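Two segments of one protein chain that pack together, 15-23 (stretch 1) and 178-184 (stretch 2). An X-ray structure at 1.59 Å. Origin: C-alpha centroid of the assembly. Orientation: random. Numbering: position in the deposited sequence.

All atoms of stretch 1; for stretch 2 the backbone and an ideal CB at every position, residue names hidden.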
ATOM      1  N   THR A  15      15.242 -12.810 -13.262  1.00 29.37           N
ATOM      2  CA  THR A  15      16.231 -12.216 -12.379  1.00 28.59           C
ATOM      3  C   THR A  15      15.579 -11.221 -11.424  1.00 29.73           C
ATOM      4  O   THR A  15      14.666 -10.491 -11.820  1.00 27.60           O
ATOM      5  CB  THR A  15      17.318 -11.498 -13.189  1.00 35.07           C
ATOM      6  OG1 THR A  15      17.811 -12.387 -14.203  1.00 42.34           O
ATOM      7  CG2 THR A  15      18.462 -11.041 -12.285  1.00 29.41           C
ATOM      8  N   VAL A  16      16.031 -11.199 -10.170  1.00 26.32           N
ATOM      9  CA  VAL A  16      15.600 -10.148  -9.243  1.00 25.92           C
ATOM     10  C   VAL A  16      16.686  -9.079  -9.056  1.00 26.53           C
ATOM     11  O   VAL A  16      17.887  -9.370  -9.012  1.00 28.08           O
ATOM     12  CB  VAL A  16      15.208 -10.706  -7.862  1.00 21.50           C
ATOM     13  CG1 VAL A  16      16.428 -11.254  -7.139  1.00 21.52           C
ATOM     14  CG2 VAL A  16      14.561  -9.615  -7.030  1.00 22.30           C
ATOM     15  N   PHE A  17      16.246  -7.833  -8.988  1.00 22.46           N
ATOM     16  CA  PHE A  17      17.115  -6.710  -8.658  1.00 25.43           C
ATOM     17  C   PHE A  17      16.615  -6.137  -7.345  1.00 25.60           C
ATOM     18  O   PHE A  17      15.585  -5.460  -7.329  1.00 26.86           O
ATOM     19  CB  PHE A  17      17.083  -5.624  -9.752  1.00 28.99           C
ATOM     20  CG  PHE A  17      17.687  -6.044 -11.063  1.00 28.66           C
ATOM     21  CD1 PHE A  17      18.915  -5.542 -11.462  1.00 29.86           C
ATOM     22  CD2 PHE A  17      17.025  -6.927 -11.904  1.00 27.59           C
ATOM     23  CE1 PHE A  17      19.487  -5.924 -12.677  1.00 30.63           C
ATOM     24  CE2 PHE A  17      17.589  -7.315 -13.117  1.00 28.17           C
ATOM     25  CZ  PHE A  17      18.826  -6.807 -13.503  1.00 26.78           C
ATOM     26  N   ARG A  18      17.302  -6.417  -6.243  1.00 25.70           N
ATOM     27  CA  ARG A  18      16.857  -5.889  -4.955  1.00 26.33           C
ATOM     28  C   ARG A  18      17.598  -4.596  -4.629  1.00 27.87           C
ATOM     29  O   ARG A  18      18.785  -4.620  -4.308  1.00 30.00           O
ATOM     30  CB  ARG A  18      17.055  -6.916  -3.828  1.00 22.80           C
ATOM     31  CG  ARG A  18      16.447  -8.289  -4.123  1.00 27.22           C
ATOM     32  CD  ARG A  18      16.080  -9.035  -2.852  1.00 30.20           C
ATOM     33  NE  ARG A  18      17.207  -9.131  -1.929  1.00 28.75           N
ATOM     34  CZ  ARG A  18      17.086  -9.198  -0.605  1.00 30.55           C
ATOM     35  NH1 ARG A  18      18.172  -9.273   0.158  1.00 28.09           N
ATOM     36  NH2 ARG A  18      15.877  -9.187  -0.042  1.00 26.17           N
ATOM     37  N   SER A  19      16.900  -3.467  -4.733  1.00 23.09           N
ATOM     38  CA  SER A  19      17.447  -2.199  -4.257  1.00 27.35           C
ATOM     39  C   SER A  19      17.391  -2.200  -2.736  1.00 32.19           C
ATOM     40  O   SER A  19      16.304  -2.228  -2.146  1.00 31.08           O
ATOM     41  CB  SER A  19      16.677  -1.013  -4.828  1.00 24.70           C
ATOM     42  OG  SER A  19      16.774  -0.996  -6.243  1.00 25.22           O
ATOM     43  N   ARG A  20      18.557  -2.183  -2.098  1.00 28.45           N
ATOM     44  CA  ARG A  20      18.609  -2.396  -0.661  1.00 24.90           C
ATOM     45  C   ARG A  20      19.006  -1.136   0.089  1.00 32.47           C
ATOM     46  O   ARG A  20      19.894  -0.401  -0.345  1.00 31.14           O
ATOM     47  CB  ARG A  20      19.582  -3.537  -0.333  1.00 27.50           C
ATOM     48  CG  ARG A  20      19.313  -4.831  -1.101  1.00 25.73           C
ATOM     49  CD  ARG A  20      20.166  -5.985  -0.579  1.00 26.33           C
ATOM     50  NE  ARG A  20      21.591  -5.689  -0.677  1.00 30.72           N
ATOM     51  CZ  ARG A  20      22.532  -6.298   0.037  1.00 34.60           C
ATOM     52  NH1 ARG A  20      22.195  -7.242   0.910  1.00 32.41           N
ATOM     53  NH2 ARG A  20      23.809  -5.960  -0.118  1.00 32.66           N
ATOM     54  N   THR A  21      18.329  -0.888   1.211  1.00 32.27           N
ATOM     55  CA  THR A  21      18.742   0.155   2.147  1.00 34.45           C
ATOM     56  C   THR A  21      18.768  -0.422   3.563  1.00 35.16           C
ATOM     57  O   THR A  21      17.823  -1.087   3.991  1.00 30.12           O
ATOM     58  CB  THR A  21      17.815   1.406   2.085  1.00 33.31           C
ATOM     59  OG1 THR A  21      18.314   2.413   2.971  1.00 40.83           O
ATOM     60  CG2 THR A  21      16.375   1.074   2.474  1.00 26.92           C
ATOM     61  N   TRP A  22      19.864  -0.200   4.281  1.00 34.75           N
ATOM     62  CA  TRP A  22      19.974  -0.715   5.641  1.00 37.72           C
ATOM     63  C   TRP A  22      19.356   0.276   6.625  1.00 41.41           C
ATOM     64  O   TRP A  22      18.948  -0.095   7.722  1.00 46.07           O
ATOM     65  CB  TRP A  22      21.436  -1.013   5.998  1.00 40.39           C
ATOM     66  CG  TRP A  22      21.900  -2.360   5.490  1.00 50.04           C
ATOM     67  CD1 TRP A  22      21.801  -3.571   6.137  1.00 50.90           C
ATOM     68  CD2 TRP A  22      22.510  -2.633   4.226  1.00 49.89           C
ATOM     69  NE1 TRP A  22      22.323  -4.574   5.348  1.00 47.48           N
ATOM     70  CE2 TRP A  22      22.763  -4.024   4.172  1.00 49.27           C
ATOM     71  CE3 TRP A  22      22.861  -1.837   3.130  1.00 57.71           C
ATOM     72  CZ2 TRP A  22      23.354  -4.630   3.068  1.00 61.71           C
ATOM     73  CZ3 TRP A  22      23.454  -2.440   2.033  1.00 65.25           C
ATOM     74  CH2 TRP A  22      23.697  -3.822   2.011  1.00 70.43           C
ATOM     75  N   ASP A  23      19.268   1.536   6.214  1.00 37.90           N
ATOM     76  CA  ASP A  23      18.680   2.577   7.047  1.00 42.61           C
ATOM     77  C   ASP A  23      17.220   2.835   6.704  1.00 44.95           C
ATOM     78  O   ASP A  23      16.776   2.589   5.576  1.00 41.96           O
ATOM     79  CB  ASP A  23      19.468   3.872   6.901  1.00 47.01           C
ATOM     80  CG  ASP A  23      20.948   3.672   7.120  1.00 60.14           C
ATOM     81  OD1 ASP A  23      21.736   4.122   6.262  1.00 64.53           O
ATOM     82  OD2 ASP A  23      21.323   3.058   8.145  1.00 62.51           O
ATOM     83  N   UNK A 178      12.727  -5.632   5.674  1.00 23.13           N
ATOM     84  CA  UNK A 178      13.970  -6.067   6.295  1.00 27.66           C
ATOM     85  C   UNK A 178      15.067  -6.238   5.244  1.00 30.53           C
ATOM     86  O   UNK A 178      14.872  -6.887   4.207  1.00 29.06           O
ATOM     87  CB  UNK A 178      13.755  -7.375   7.059  1.00 27.66           C
ATOM     88  N   UNK A 179      16.216  -5.631   5.519  1.00 29.16           N
ATOM     89  CA  UNK A 179      17.352  -5.694   4.624  1.00 29.44           C
ATOM     90  C   UNK A 179      18.337  -6.739   5.129  1.00 34.42           C
ATOM     91  O   UNK A 179      18.793  -6.683   6.268  1.00 39.53           O
ATOM     92  CB  UNK A 179      18.024  -4.325   4.499  1.00 29.44           C
ATOM     93  N   UNK A 180      18.640  -7.708   4.282  1.00 31.94           N
ATOM     94  CA  UNK A 180      19.587  -8.742   4.633  1.00 31.98           C
ATOM     95  C   UNK A 180      20.290  -9.200   3.377  1.00 36.57           C
ATOM     96  O   UNK A 180      19.947  -8.757   2.278  1.00 34.61           O
ATOM     97  CB  UNK A 180      18.898  -9.913   5.337  1.00 31.98           C
ATOM     98  N   UNK A 181      21.270 -10.085   3.536  1.00 38.18           N
ATOM     99  CA  UNK A 181      22.032 -10.597   2.403  1.00 31.77           C
ATOM    100  C   UNK A 181      21.306 -11.734   1.714  1.00 30.57           C
ATOM    101  O   UNK A 181      21.516 -11.973   0.529  1.00 34.88           O
ATOM    102  CB  UNK A 181      23.416 -11.063   2.858  1.00 31.77           C
ATOM    103  N   UNK A 182      20.445 -12.427   2.455  1.00 33.18           N
ATOM    104  CA  UNK A 182      19.694 -13.551   1.896  1.00 31.42           C
ATOM    105  C   UNK A 182      18.641 -13.092   0.894  1.00 30.45           C
ATOM    106  O   UNK A 182      17.748 -12.312   1.230  1.00 27.33           O
ATOM    107  CB  UNK A 182      19.026 -14.348   3.019  1.00 31.42           C
ATOM    108  N   UNK A 183      18.753 -13.575  -0.340  1.00 28.47           N
ATOM    109  CA  UNK A 183      17.768 -13.258  -1.367  1.00 28.55           C
ATOM    110  C   UNK A 183      16.493 -14.070  -1.141  1.00 29.44           C
ATOM    111  O   UNK A 183      15.389 -13.618  -1.444  1.00 28.96           O
ATOM    112  CB  UNK A 183      18.337 -13.529  -2.761  1.00 28.55           C
ATOM    113  N   UNK A 184      16.651 -15.272  -0.601  1.00 26.61           N
ATOM    114  CA  UNK A 184      15.505 -16.095  -0.270  1.00 25.60           C
ATOM    115  C   UNK A 184      15.314 -16.179   1.237  1.00 30.75           C
ATOM    116  O   UNK A 184      16.172 -15.759   2.003  1.00 34.10           O
ATOM    117  CB  UNK A 184      15.665 -17.495  -0.865  1.00 25.60           C
TER

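Stretch 1 offers a strand whose Val16, Arg18 and Arg20 point toward the second segment, with the Trp22 indole beyond the strand's end. Stretch 2 has no regular helix or strand, so each position must be read on its own.

Position 178 points its CB away, with nothing of stretch 1 within 5.5 Å. The contact sets no demand on the side chain; the extended backbone (-151/130) would accept a beta-branched residue. It is Val178, whose carbonyl O accepts from water 1 at 2.8 Å, and that water in turn accepts from Arg18 NH2 at 2.7 Å.

Position 179 is the most constrained. Its CB points toward stretch 1, 3.3 Å from Thr21 O, 4.2 Å from Trp22 CD1 and 5.1 Å from Arg20 CB. So tight a start favours something small or slim, such as alanine, serine or cysteine, and an aromatic face waits beside it. The residue is Cys179. With chi1 in t, Cys179 SG lies over the indole, 3.5 Å from the centroid of the Trp22 five-membered ring and 9° off its normal, a sulfur-aromatic contact. Cys179 SG also touches Arg20 CB at 3.7 Å.

At 180 the CB direction is away and there is room for a CB, 5.3 Å from Arg18 NH1, so stretch 1 does not demand glycine. The backbone angles, -149/175, are also open to other residues. What matters is the carbonyl, which faces two guanidinium groups. Gly180 fills the position: its O accepts a hydrogen bond from Arg20 NH1 at 3.0 Å and lies 2.8 Å from Arg18 NH1, near the plane of each group.

Position 181 also starts away, yet its ideal CB is only 4.5 Å from Arg20 NH1. An acid able to turn back would suit, aspartate or perhaps glutamate; a neutral acceptor such as asparagine is possible. Asp181 turns back: OD1 forms a salt bridge with Arg20 NH1 at 3.0 Å, nearly straight at 173°. Water 2 adds a second link, donating to Asp181 OD1 at 2.7 Å and accepting from Arg20 NH2 at 3.2 Å.

Position 182 points away from stretch 1, and many polar residues would do. It is Gln182, whose side chain comes no nearer than 5.9 Å, from Gln182 CB to Arg18 NH1.

Position 183 goes sideways, its CB 4.6 Å from Arg18 NE and 5.3 Å from Val16 CG1. A modest aliphatic group, valine, isoleucine or leucine, fits. Val183 sets CG1 4.0 Å from Val16 CG1, while its CA lies over one face of the Arg18 guanidinium.

Position 184 points away, unconstrained by stretch 1; Phe184 makes no contact with it.

Stretch 2 178-184: VCGDQVF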
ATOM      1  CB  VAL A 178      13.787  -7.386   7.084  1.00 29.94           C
ATOM      2  CG1 VAL A 178      13.310  -8.493   6.166  1.00 31.62           C
ATOM      3  CG2 VAL A 178      15.081  -7.777   7.766  1.00 29.45           C
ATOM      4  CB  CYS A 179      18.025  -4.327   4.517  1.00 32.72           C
ATOM      5  SG  CYS A 179      19.355  -4.274   3.312  1.00 34.25           S
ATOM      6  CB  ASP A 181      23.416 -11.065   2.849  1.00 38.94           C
ATOM      7  CG  ASP A 181      24.343  -9.912   3.176  1.00 49.19           C
ATOM      8  OD1 ASP A 181      24.225  -8.841   2.529  1.00 43.98           O
ATOM      9  OD2 ASP A 181      25.188 -10.083   4.084  1.00 57.52           O
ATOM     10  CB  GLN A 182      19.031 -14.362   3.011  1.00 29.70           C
ATOM     11  CG  GLN A 182      20.025 -15.056   3.899  1.00 46.26           C
ATOM     12  CD  GLN A 182      21.188 -15.614   3.095  1.00 71.10           C
ATOM     13  OE1 GLN A 182      20.993 -16.408   2.166  1.00 81.76           O
ATOM     14  NE2 GLN A 182      22.405 -15.180   3.429  1.00 72.02           N
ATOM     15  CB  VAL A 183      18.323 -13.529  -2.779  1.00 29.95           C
ATOM     16  CG1 VAL A 183      17.217 -13.389  -3.837  1.00 26.35           C
ATOM     17  CG2 VAL A 183      19.489 -12.590  -3.065  1.00 30.88           C
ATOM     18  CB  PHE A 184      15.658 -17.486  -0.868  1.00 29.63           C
ATOM     19  CG  PHE A 184      15.357 -17.540  -2.335  1.00 35.70           C
ATOM     20  CD1 PHE A 184      16.356 -17.314  -3.269  1.00 36.25           C
ATOM     21  CD2 PHE A 184      14.069 -17.813  -2.779  1.00 39.06           C
ATOM     22  CE1 PHE A 184      16.081 -17.362  -4.627  1.00 35.10           C
ATOM     23  CE2 PHE A 184      13.784 -17.861  -4.133  1.00 38.65           C
ATOM     24  CZ  PHE A 184      14.793 -17.635  -5.060  1.00 34.50           C
TER
HETATM   25  O   HOH W   1      16.095  -8.780   2.574  1.00 33.02           O
HETATM   26  O   HOH W   2      26.133  -7.126   1.741  1.00 50.60           O
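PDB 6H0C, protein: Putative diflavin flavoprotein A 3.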